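Local coordinates for protein myroilysin (Myroides profundi, PDB 5CZW) that is probably a zinc-dependent endopeptidase of the astacin (M12A) family of metzincins, kept latent by a cysteine switch, at residues R6-D12 with G169-Y173; P87-V91 with A107-S112; W158-Y164 with V179-F184; M203-I207 with S217-N221. The protein carries 1 engineered substitution. All blocks are in the same frame, centred on the assembly; numbering follows the deposited sequence.

Contact 1: residues R6-D12 with G169-Y173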
# COMPACT_ATOMS: atom_id res chain seq x y z
N ARG A 6 -15.17 -12.02 -2.93
CA ARG A 6 -15.03 -12.90 -4.09
C ARG A 6 -13.60 -13.40 -4.17
O ARG A 6 -12.62 -12.69 -3.86
CB ARG A 6 -15.41 -12.18 -5.38
CG ARG A 6 -14.62 -10.91 -5.58
CD ARG A 6 -14.04 -10.74 -6.96
NE ARG A 6 -12.74 -11.35 -7.20
CZ ARG A 6 -11.54 -10.89 -6.81
NH1 ARG A 6 -11.37 -9.79 -6.03
NH2 ARG A 6 -10.48 -11.57 -7.20
N ALA A 7 -13.46 -14.63 -4.66
CA ALA A 7 -12.15 -15.27 -4.67
C ALA A 7 -11.12 -14.64 -5.64
O ALA A 7 -11.44 -14.22 -6.74
CB ALA A 7 -12.32 -16.79 -4.95
N VAL A 8 -9.87 -14.56 -5.22
CA VAL A 8 -8.79 -14.17 -6.12
C VAL A 8 -8.42 -15.40 -6.94
O VAL A 8 -8.26 -16.48 -6.37
CB VAL A 8 -7.57 -13.59 -5.38
CG1 VAL A 8 -6.35 -13.45 -6.26
CG2 VAL A 8 -7.93 -12.21 -4.85
N PRO A 9 -8.32 -15.25 -8.28
CA PRO A 9 -7.79 -16.34 -9.08
C PRO A 9 -6.28 -16.45 -8.86
O PRO A 9 -5.50 -15.65 -9.38
CB PRO A 9 -8.17 -15.95 -10.53
CG PRO A 9 -8.57 -14.52 -10.51
CD PRO A 9 -8.78 -14.09 -9.09
N LYS A 10 -5.87 -17.44 -8.09
CA LYS A 10 -4.45 -17.57 -7.77
C LYS A 10 -3.53 -17.93 -8.95
O LYS A 10 -2.29 -17.81 -8.85
CB LYS A 10 -4.25 -18.52 -6.60
CG LYS A 10 -4.73 -17.83 -5.34
CD LYS A 10 -4.71 -18.69 -4.11
CE LYS A 10 -5.46 -17.99 -3.00
NZ LYS A 10 -6.04 -18.99 -2.07
N ALA A 11 -4.12 -18.29 -10.08
CA ALA A 11 -3.38 -18.37 -11.33
C ALA A 11 -3.01 -17.00 -11.92
O ALA A 11 -2.09 -16.90 -12.73
CB ALA A 11 -4.17 -19.18 -12.37
N ASP A 12 -3.72 -15.92 -11.56
CA ASP A 12 -3.39 -14.62 -12.13
C ASP A 12 -2.29 -13.99 -11.31
O ASP A 12 -1.78 -12.98 -11.75
CB ASP A 12 -4.58 -13.68 -12.18
CG ASP A 12 -5.62 -14.14 -13.11
OD1 ASP A 12 -5.33 -15.13 -13.81
OD2 ASP A 12 -6.72 -13.56 -13.13
N GLY A 169 -0.49 -9.15 -14.03
CA GLY A 169 -1.50 -9.96 -13.35
C GLY A 169 -2.27 -9.23 -12.24
O GLY A 169 -2.47 -8.03 -12.30
N TYR A 170 -2.75 -10.02 -11.27
CA TYR A 170 -3.66 -9.55 -10.27
C TYR A 170 -2.89 -8.57 -9.37
O TYR A 170 -1.78 -8.87 -9.03
CB TYR A 170 -4.23 -10.70 -9.44
CG TYR A 170 -5.27 -10.25 -8.44
CD1 TYR A 170 -6.59 -10.10 -8.84
CD2 TYR A 170 -4.95 -10.02 -7.13
CE1 TYR A 170 -7.57 -9.66 -7.96
CE2 TYR A 170 -5.94 -9.55 -6.22
CZ TYR A 170 -7.24 -9.36 -6.68
OH TYR A 170 -8.27 -8.95 -5.86
N PRO A 171 -3.47 -7.44 -8.97
CA PRO A 171 -4.81 -6.90 -9.31
C PRO A 171 -4.88 -5.95 -10.50
O PRO A 171 -5.98 -5.60 -10.93
CB PRO A 171 -5.12 -6.02 -8.09
CG PRO A 171 -3.74 -5.56 -7.68
CD PRO A 171 -2.85 -6.74 -7.82
N ASN A 172 -3.73 -5.45 -10.98
CA ASN A 172 -3.70 -4.44 -12.02
C ASN A 172 -4.15 -4.94 -13.40
O ASN A 172 -4.88 -4.23 -14.05
CB ASN A 172 -2.30 -3.83 -12.19
CG ASN A 172 -1.79 -3.05 -10.95
OD1 ASN A 172 -0.70 -3.27 -10.55
ND2 ASN A 172 -2.54 -2.08 -10.44
N TYR A 173 -3.68 -6.11 -13.82
CA TYR A 173 -3.90 -6.56 -15.19
C TYR A 173 -3.44 -5.46 -16.23
O TYR A 173 -4.18 -5.03 -17.16
CB TYR A 173 -5.37 -6.96 -15.32
CG TYR A 173 -5.81 -8.11 -14.46
CD1 TYR A 173 -5.40 -9.41 -14.74
CD2 TYR A 173 -6.61 -7.93 -13.34
CE1 TYR A 173 -5.79 -10.48 -13.96
CE2 TYR A 173 -7.02 -8.99 -12.57
CZ TYR A 173 -6.60 -10.27 -12.86
OH TYR A 173 -7.02 -11.33 -12.07

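Contact 2: residues P87-V91 with A107-S112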
# COMPACT_ATOMS: atom_id res chain seq x y z
N PRO A 87 -17.25 -3.52 6.08
CA PRO A 87 -16.32 -2.58 6.60
C PRO A 87 -15.93 -1.62 5.48
O PRO A 87 -15.94 -1.98 4.28
CB PRO A 87 -15.13 -3.45 7.00
CG PRO A 87 -15.70 -4.82 7.15
CD PRO A 87 -16.74 -4.90 6.10
N GLN A 88 -15.52 -0.43 5.85
CA GLN A 88 -15.15 0.57 4.87
C GLN A 88 -13.81 0.29 4.20
O GLN A 88 -13.62 0.51 2.99
CB GLN A 88 -15.12 1.95 5.51
CG GLN A 88 -16.47 2.52 5.83
CD GLN A 88 -16.48 3.68 6.77
OE1 GLN A 88 -15.88 3.66 7.82
NE2 GLN A 88 -17.17 4.72 6.36
N ILE A 89 -12.87 -0.23 5.02
CA ILE A 89 -11.55 -0.72 4.56
C ILE A 89 -11.61 -2.20 4.76
O ILE A 89 -11.94 -2.72 5.81
CB ILE A 89 -10.40 -0.10 5.35
CG1 ILE A 89 -10.37 1.42 5.00
CG2 ILE A 89 -9.06 -0.77 5.01
CD1 ILE A 89 -9.43 2.20 5.87
N ARG A 90 -11.28 -2.90 3.66
CA ARG A 90 -11.36 -4.39 3.61
C ARG A 90 -10.00 -4.96 3.19
O ARG A 90 -9.51 -4.71 2.08
CB ARG A 90 -12.47 -4.91 2.70
CG ARG A 90 -13.84 -4.36 3.15
CD ARG A 90 -15.00 -4.80 2.24
NE ARG A 90 -14.89 -4.26 0.93
CZ ARG A 90 -15.30 -3.07 0.56
NH1 ARG A 90 -15.80 -2.28 1.42
NH2 ARG A 90 -15.14 -2.66 -0.71
N VAL A 91 -9.33 -5.54 4.17
CA VAL A 91 -7.91 -5.95 4.06
C VAL A 91 -7.78 -7.50 3.84
O VAL A 91 -8.32 -8.35 4.61
CB VAL A 91 -7.18 -5.67 5.39
CG1 VAL A 91 -5.71 -6.09 5.19
CG2 VAL A 91 -7.37 -4.24 5.82
N ALA A 107 -11.65 4.00 -1.22
CA ALA A 107 -12.10 2.75 -0.67
C ALA A 107 -13.62 2.64 -0.81
O ALA A 107 -14.13 1.54 -1.01
CB ALA A 107 -11.73 2.59 0.79
N LEU A 108 -14.28 3.77 -0.62
CA LEU A 108 -15.75 3.77 -0.57
C LEU A 108 -16.39 3.53 -1.94
O LEU A 108 -17.64 3.34 -2.03
CB LEU A 108 -16.25 5.08 0.07
CG LEU A 108 -15.72 5.36 1.44
CD1 LEU A 108 -16.21 6.75 1.77
CD2 LEU A 108 -16.18 4.28 2.45
N SER A 109 -15.57 3.48 -2.96
CA SER A 109 -15.93 3.31 -4.36
C SER A 109 -15.73 1.86 -4.79
O SER A 109 -15.98 1.54 -5.94
CB SER A 109 -15.02 4.14 -5.25
OG SER A 109 -15.53 5.44 -5.18
N ILE A 110 -15.16 1.03 -3.92
CA ILE A 110 -14.83 -0.34 -4.28
C ILE A 110 -16.05 -1.23 -3.96
O ILE A 110 -16.60 -1.17 -2.85
CB ILE A 110 -13.61 -0.84 -3.47
CG1 ILE A 110 -12.35 0.04 -3.70
CG2 ILE A 110 -13.35 -2.31 -3.78
CD1 ILE A 110 -11.94 0.21 -5.17
N PRO A 111 -16.45 -2.11 -4.91
CA PRO A 111 -17.58 -2.98 -4.59
C PRO A 111 -17.37 -3.80 -3.35
O PRO A 111 -16.23 -4.18 -3.01
CB PRO A 111 -17.68 -3.91 -5.83
CG PRO A 111 -16.95 -3.21 -6.89
CD PRO A 111 -15.97 -2.26 -6.27
N SER A 112 -18.44 -4.13 -2.69
CA SER A 112 -18.35 -4.66 -1.33
C SER A 112 -17.79 -6.05 -1.26
O SER A 112 -17.47 -6.49 -0.15
CB SER A 112 -19.65 -4.51 -0.57
OG SER A 112 -20.65 -5.26 -1.22
O HOH W 1 -15.63 0.63 1.30

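Contact 3: residues W158-Y164 with V179-F184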
# COMPACT_ATOMS: atom_id res chain seq x y z
N TRP A 158 15.32 -0.05 -14.58
CA TRP A 158 14.32 -1.08 -14.69
C TRP A 158 14.71 -2.21 -15.61
O TRP A 158 15.28 -2.00 -16.73
CB TRP A 158 13.00 -0.53 -15.23
CG TRP A 158 12.34 0.58 -14.49
CD1 TRP A 158 12.31 1.87 -14.86
CD2 TRP A 158 11.63 0.51 -13.23
NE1 TRP A 158 11.61 2.61 -13.95
CE2 TRP A 158 11.20 1.81 -12.93
CE3 TRP A 158 11.29 -0.52 -12.36
CZ2 TRP A 158 10.44 2.10 -11.80
CZ3 TRP A 158 10.52 -0.22 -11.22
CH2 TRP A 158 10.12 1.09 -10.96
N ASP A 159 14.36 -3.42 -15.19
CA ASP A 159 14.44 -4.56 -16.10
C ASP A 159 13.07 -4.62 -16.71
O ASP A 159 12.14 -5.14 -16.10
CB ASP A 159 14.79 -5.80 -15.34
CG ASP A 159 14.81 -7.05 -16.23
OD1 ASP A 159 14.06 -7.09 -17.23
OD2 ASP A 159 15.55 -8.00 -15.85
N LYS A 160 12.91 -4.03 -17.89
CA LYS A 160 11.55 -3.74 -18.37
C LYS A 160 10.71 -5.03 -18.59
O LYS A 160 9.53 -5.11 -18.21
CB LYS A 160 11.59 -2.82 -19.60
CG LYS A 160 12.39 -1.54 -19.36
CD LYS A 160 12.13 -0.44 -20.39
CE LYS A 160 11.09 0.56 -19.92
NZ LYS A 160 11.30 1.92 -20.51
N ASN A 161 11.36 -6.03 -19.16
CA ASN A 161 10.81 -7.38 -19.27
C ASN A 161 10.21 -7.86 -17.95
O ASN A 161 9.08 -8.41 -17.92
CB ASN A 161 11.92 -8.37 -19.73
CG ASN A 161 11.57 -9.82 -19.45
OD1 ASN A 161 10.89 -10.46 -20.25
ND2 ASN A 161 12.07 -10.37 -18.33
N LYS A 162 10.95 -7.70 -16.87
CA LYS A 162 10.45 -8.16 -15.61
C LYS A 162 9.32 -7.31 -15.11
O LYS A 162 8.42 -7.79 -14.50
CB LYS A 162 11.53 -8.26 -14.55
CG LYS A 162 12.45 -9.45 -14.65
CD LYS A 162 12.31 -10.48 -13.52
CE LYS A 162 13.33 -10.28 -12.41
NZ LYS A 162 13.23 -10.90 -11.05
N VAL A 163 9.39 -6.03 -15.38
CA VAL A 163 8.38 -5.13 -14.88
C VAL A 163 7.09 -5.48 -15.61
O VAL A 163 6.01 -5.61 -15.01
CB VAL A 163 8.81 -3.67 -15.05
CG1 VAL A 163 7.64 -2.75 -14.81
CG2 VAL A 163 10.00 -3.38 -14.13
N TYR A 164 7.20 -5.71 -16.92
CA TYR A 164 5.97 -6.02 -17.66
C TYR A 164 5.27 -7.24 -17.11
O TYR A 164 4.03 -7.27 -16.97
CB TYR A 164 6.28 -6.17 -19.13
CG TYR A 164 6.66 -4.87 -19.81
CD1 TYR A 164 5.91 -3.73 -19.62
CD2 TYR A 164 7.74 -4.81 -20.68
CE1 TYR A 164 6.24 -2.54 -20.23
CE2 TYR A 164 8.12 -3.63 -21.28
CZ TYR A 164 7.37 -2.49 -21.06
OH TYR A 164 7.70 -1.30 -21.72
N VAL A 179 1.62 -0.23 -18.23
CA VAL A 179 2.82 -0.08 -17.44
C VAL A 179 3.63 1.15 -17.84
O VAL A 179 4.09 1.94 -16.99
CB VAL A 179 3.68 -1.35 -17.56
CG1 VAL A 179 5.03 -1.12 -16.85
CG2 VAL A 179 2.98 -2.50 -16.92
N ASP A 180 3.81 1.36 -19.17
CA ASP A 180 4.54 2.54 -19.59
C ASP A 180 3.91 3.87 -19.12
O ASP A 180 4.64 4.80 -18.72
CB ASP A 180 4.69 2.58 -21.13
CG ASP A 180 5.46 1.41 -21.71
OD1 ASP A 180 6.30 0.73 -21.06
OD2 ASP A 180 5.22 1.16 -22.92
N ASN A 181 2.57 3.98 -19.17
CA ASN A 181 1.88 5.18 -18.73
C ASN A 181 1.75 5.24 -17.23
O ASN A 181 1.93 6.30 -16.67
CB ASN A 181 0.50 5.33 -19.36
CG ASN A 181 0.58 5.55 -20.87
OD1 ASN A 181 -0.31 5.12 -21.63
ND2 ASN A 181 1.67 6.18 -21.32
N ASN A 182 1.41 4.12 -16.57
CA ASN A 182 1.05 4.20 -15.14
C ASN A 182 2.24 4.04 -14.18
O ASN A 182 2.22 4.56 -13.01
CB ASN A 182 -0.05 3.16 -14.81
CG ASN A 182 -1.34 3.38 -15.62
OD1 ASN A 182 -1.66 4.46 -16.07
ND2 ASN A 182 -2.06 2.30 -15.84
N LEU A 183 3.30 3.40 -14.66
CA LEU A 183 4.47 3.12 -13.83
C LEU A 183 5.71 3.93 -14.25
O LEU A 183 6.17 4.82 -13.49
CB LEU A 183 4.71 1.64 -13.73
CG LEU A 183 5.83 1.28 -12.78
CD1 LEU A 183 5.30 1.31 -11.34
CD2 LEU A 183 6.43 -0.03 -13.05
N PHE A 184 6.25 3.64 -15.44
CA PHE A 184 7.47 4.31 -15.88
C PHE A 184 7.29 5.83 -15.96
O PHE A 184 8.11 6.58 -15.42
CB PHE A 184 8.01 3.72 -17.20
CG PHE A 184 8.36 2.25 -17.14
CD1 PHE A 184 8.98 1.66 -16.04
CD2 PHE A 184 8.02 1.41 -18.23
CE1 PHE A 184 9.30 0.28 -16.08
CE2 PHE A 184 8.32 0.04 -18.22
CZ PHE A 184 8.96 -0.52 -17.16
O HOH W 2 10.84 5.43 -14.74

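Contact 4: residues M203-I207 with S217-N221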
# COMPACT_ATOMS: atom_id res chain seq x y z
N MET A 203 6.16 7.11 3.57
CA MET A 203 5.52 7.05 2.25
C MET A 203 6.47 6.89 1.06
O MET A 203 6.04 6.85 -0.09
CB MET A 203 4.46 8.19 2.05
CG MET A 203 3.26 8.15 3.01
SD MET A 203 2.57 6.52 3.30
CE MET A 203 1.89 6.12 1.69
N HIS A 204 7.77 6.81 1.33
CA HIS A 204 8.72 6.67 0.22
C HIS A 204 8.42 5.42 -0.54
O HIS A 204 8.03 4.48 0.02
CB HIS A 204 10.22 6.83 0.60
CG HIS A 204 10.73 8.23 0.45
ND1 HIS A 204 11.14 8.75 -0.76
CD2 HIS A 204 10.79 9.24 1.34
CE1 HIS A 204 11.49 10.00 -0.59
NE2 HIS A 204 11.27 10.33 0.67
N TYR A 205 8.61 5.48 -1.84
CA TYR A 205 8.32 4.36 -2.77
C TYR A 205 9.52 3.46 -2.90
O TYR A 205 10.64 3.89 -3.27
CB TYR A 205 8.02 4.98 -4.14
CG TYR A 205 7.73 4.00 -5.18
CD1 TYR A 205 6.64 3.22 -5.09
CD2 TYR A 205 8.40 4.03 -6.35
CE1 TYR A 205 6.31 2.32 -6.07
CE2 TYR A 205 8.17 3.10 -7.31
CZ TYR A 205 7.08 2.27 -7.21
OH TYR A 205 6.75 1.37 -8.22
N SER A 206 9.34 2.23 -2.49
CA SER A 206 10.37 1.23 -2.57
C SER A 206 10.50 0.67 -3.98
O SER A 206 9.53 0.32 -4.54
CB SER A 206 9.94 0.07 -1.69
OG SER A 206 9.87 0.51 -0.39
N ILE A 207 11.71 0.56 -4.48
CA ILE A 207 12.00 -0.02 -5.77
C ILE A 207 12.71 -1.34 -5.50
O ILE A 207 13.81 -1.39 -4.95
CB ILE A 207 12.83 0.91 -6.70
CG1 ILE A 207 11.97 2.17 -6.97
CG2 ILE A 207 13.13 0.20 -8.01
CD1 ILE A 207 12.68 3.36 -7.56
N SER A 217 18.26 -0.91 -5.85
CA SER A 217 17.04 -0.95 -5.03
C SER A 217 16.91 0.37 -4.32
O SER A 217 17.88 1.11 -4.19
CB SER A 217 17.06 -2.12 -4.03
OG SER A 217 18.01 -1.92 -2.98
N VAL A 218 15.69 0.70 -3.90
CA VAL A 218 15.50 1.79 -2.95
C VAL A 218 14.49 1.35 -1.90
O VAL A 218 13.50 0.70 -2.20
CB VAL A 218 15.05 3.14 -3.59
CG1 VAL A 218 15.92 3.50 -4.78
CG2 VAL A 218 13.59 3.16 -3.99
N GLY A 219 14.78 1.72 -0.68
CA GLY A 219 13.98 1.37 0.46
C GLY A 219 13.30 2.49 1.18
O GLY A 219 13.53 3.69 1.02
N ASN A 220 12.45 2.01 2.06
CA ASN A 220 11.50 2.64 2.89
C ASN A 220 12.00 2.76 4.29
O ASN A 220 12.62 1.90 4.80
CB ASN A 220 10.39 1.53 3.01
CG ASN A 220 9.02 2.02 2.75
OD1 ASN A 220 8.37 2.62 3.59
ND2 ASN A 220 8.50 1.63 1.60
N ASN A 221 11.69 3.83 4.91
CA ASN A 221 11.93 4.04 6.27
C ASN A 221 10.83 3.16 6.96
O ASN A 221 9.90 2.77 6.31
CB ASN A 221 11.74 5.54 6.42
CG ASN A 221 12.55 6.33 5.34
OD1 ASN A 221 13.71 6.58 5.57
ND2 ASN A 221 11.97 6.61 4.14

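Contact 1: residues R6-D12 with G169-Y173
Hydrogen bonds tie R6 and D12 to the tyrosines Y170 and Y173. NH1 of R6 gives a nearly straight bond to Y170 OH (3.2 Å, 163°), the phenol oxygen lying in the guanidinium plane; E115 holds the same OH. Y173 OH donates to OD2 of D12, modelled very short at 2.5 Å, a doubtful length, with carboxylate and ring turned 87° apart. The backbone closes in between: Y170 N donates to D12 O at 3.2 Å, and G169 CA adds a CA-H...O contact to that oxygen. A type I beta turn, P9 to D12, brings D12 here. Segment R6-D12 precedes the zinc-bound C23 and so probably belongs to the inhibitory propeptide; G169-Y173 is the loop between helices 160-167 and 178-184 of the astacin-like domain. The apolar part is a CH-pi contact, V8 CG1 standing 3.9 Å from the centroid of the Y170 ring, over one face, while P171 CB covers the other. V8 CG2 leans on Y170 CZ at 3.5 Å. Y170 CG, anti to the backbone N (chi1 -176°), carries the ring out to V8. A leucine for Y170 would probably leave R6 NH1 and E115 without their phenol partner and V8 CG1 without a ring face.

Contact 2: residues P87-V91 with A107-S112
Q88 and L108 lay their side chains side by side, pointing the same way, with Q88 CG 3.8 Å from L108 CD2. The backbone carbonyl of Q88 faces A107: its O comes 3.6 Å from A107 CB and also takes a hydrogen bond of 2.6 Å from water 1. That water donates a second bond to A107 O, at 2.9 Å, and so bridges the two main chains. The I89 side chain packs on I49 and M117 of the neighbouring strands. Here strand 89-92 runs between strands 48-54 and 117-118 of the mixed five-stranded sheet, and A107-S112 belongs to the connection that leads from edge strand 100-101 back to strand 117-118. R90 reaches across to this connection. Its extended first part (chi2 178°) runs back toward P87, and the bend at chi3 (-66°) turns the guanidinium to the loop; NH1 donates to P87 O at 2.9 Å, in the guanidinium plane, and also to water 1. NH2 points the other way, to the loop: it makes a weak bond to I110 O (3.0 Å, 128°), and P111 O lies at the same distance from NH2. I110 CB and CG2 border this nitrogen, S112 CA sits over one guanidinium face, and NE donates to E114 O.

Contact 3: residues W158-Y164 with V179-F184
Two short helices of the metzincin C-terminal subdomain, 160-167 and 178-184, meet here almost at a right angle: their contacting segments approach to 11.7 Å between axes and cross at 97°. An aromatic cluster of W158, Y164 and F184 fills the junction. F184 slots between W158, just ahead of helix 160-167, and Y164 within it. With its CG anti to the carbonyl carbon (chi1 -60°), its ring crosses to the other segment and sets an edge against the face of the W158 five-membered ring, centroids 4.6 Å apart and planes at 54°. The other side of the ring, at CE2, is turned toward the Y164 face in an offset edge-to-face pair. K160 lies over one face of the F184 ring, CE at 3.7 Å and NZ at 4.4 Å from its centroid, combining CH-pi and cation-pi contact, while V179 CG1 covers the opposite face. V163 CG1 fits beside F184 CZ and is tight against L183 CD2 at 3.5 Å. Y164 carries the polar link: its OH donates to D180 OD1 at 2.6 Å, on the syn lone pair, and the dimethylated lysine at position 176 bonds OD2. A phenylalanine in place of Y164 would probably keep much of the ring packing but leave OD1 of D180 without this donor and the carboxylate less firmly fixed. D159 N-caps helix 160-167, accepting from K162 N. One water accepts from W158 NE1 at 3.0 Å and donates to F184 O at 3.0 Å.

Contact 4: residues M203-I207 with S217-N221
I207, just beyond the probable Met-turn (M203, H204 and Y205) beneath the zinc site of this metzincin, forms a single antiparallel bridge with V218. The pair is hydrogen-bonded: I207 N donates to V218 O (2.9 Å, 145°), and V218 N donates back to I207 O (3.0 Å, 158°). CA-H...O contacts extend the pairing, S206 CA to V218 O and S217 CA to I207 O. Followed outward, the I207 side chain stays against one methyl of its bridge partner. CB lies 3.6 Å from V218 CG2; CG1, anti to the carbonyl carbon (chi1 -63°), comes to 3.5 Å; and the terminal CD1 is still 3.7 Å away, so the branch runs past the methyl without leaving it. Beyond this segment pair, I207 also packs on I156 and T212. Y205 points away from S217-N221; its ring stacks on Y187 and meets that of the zinc ligand H147. Farther along, N221 places ND2 obliquely beside the H204 ring, 4.0 Å from CD2, and donates to S201 O and, weakly, to T199 O. V218 CG2, wedged between its own N and carbonyl carbon, is also pressed to 3.1 Å from Y205 O.

Contacts 3 and 4 adjoin each other and lie near the zinc site, contact 4 the closer: L183 CD1 packs on Y205 OH at 3.4 Å, and W158 CZ3 lies 4.2 Å from I207 CG2. The side chain of Y205 is about 5 Å from the zinc ion and that of L183 about 10 Å. C23, H137, H141 and H147 bind the metal, C23 occupying the cysteine-switch position. Contact 1 lies away from this site, yet it fastens the chain ahead of C23 to the loop joining the two helices of contact 3. Contact 2, nested in sequence within the loop closed by contact 1, belongs to the sheet; its centre is about 26 Å from that of contact 4, across the chain's centre.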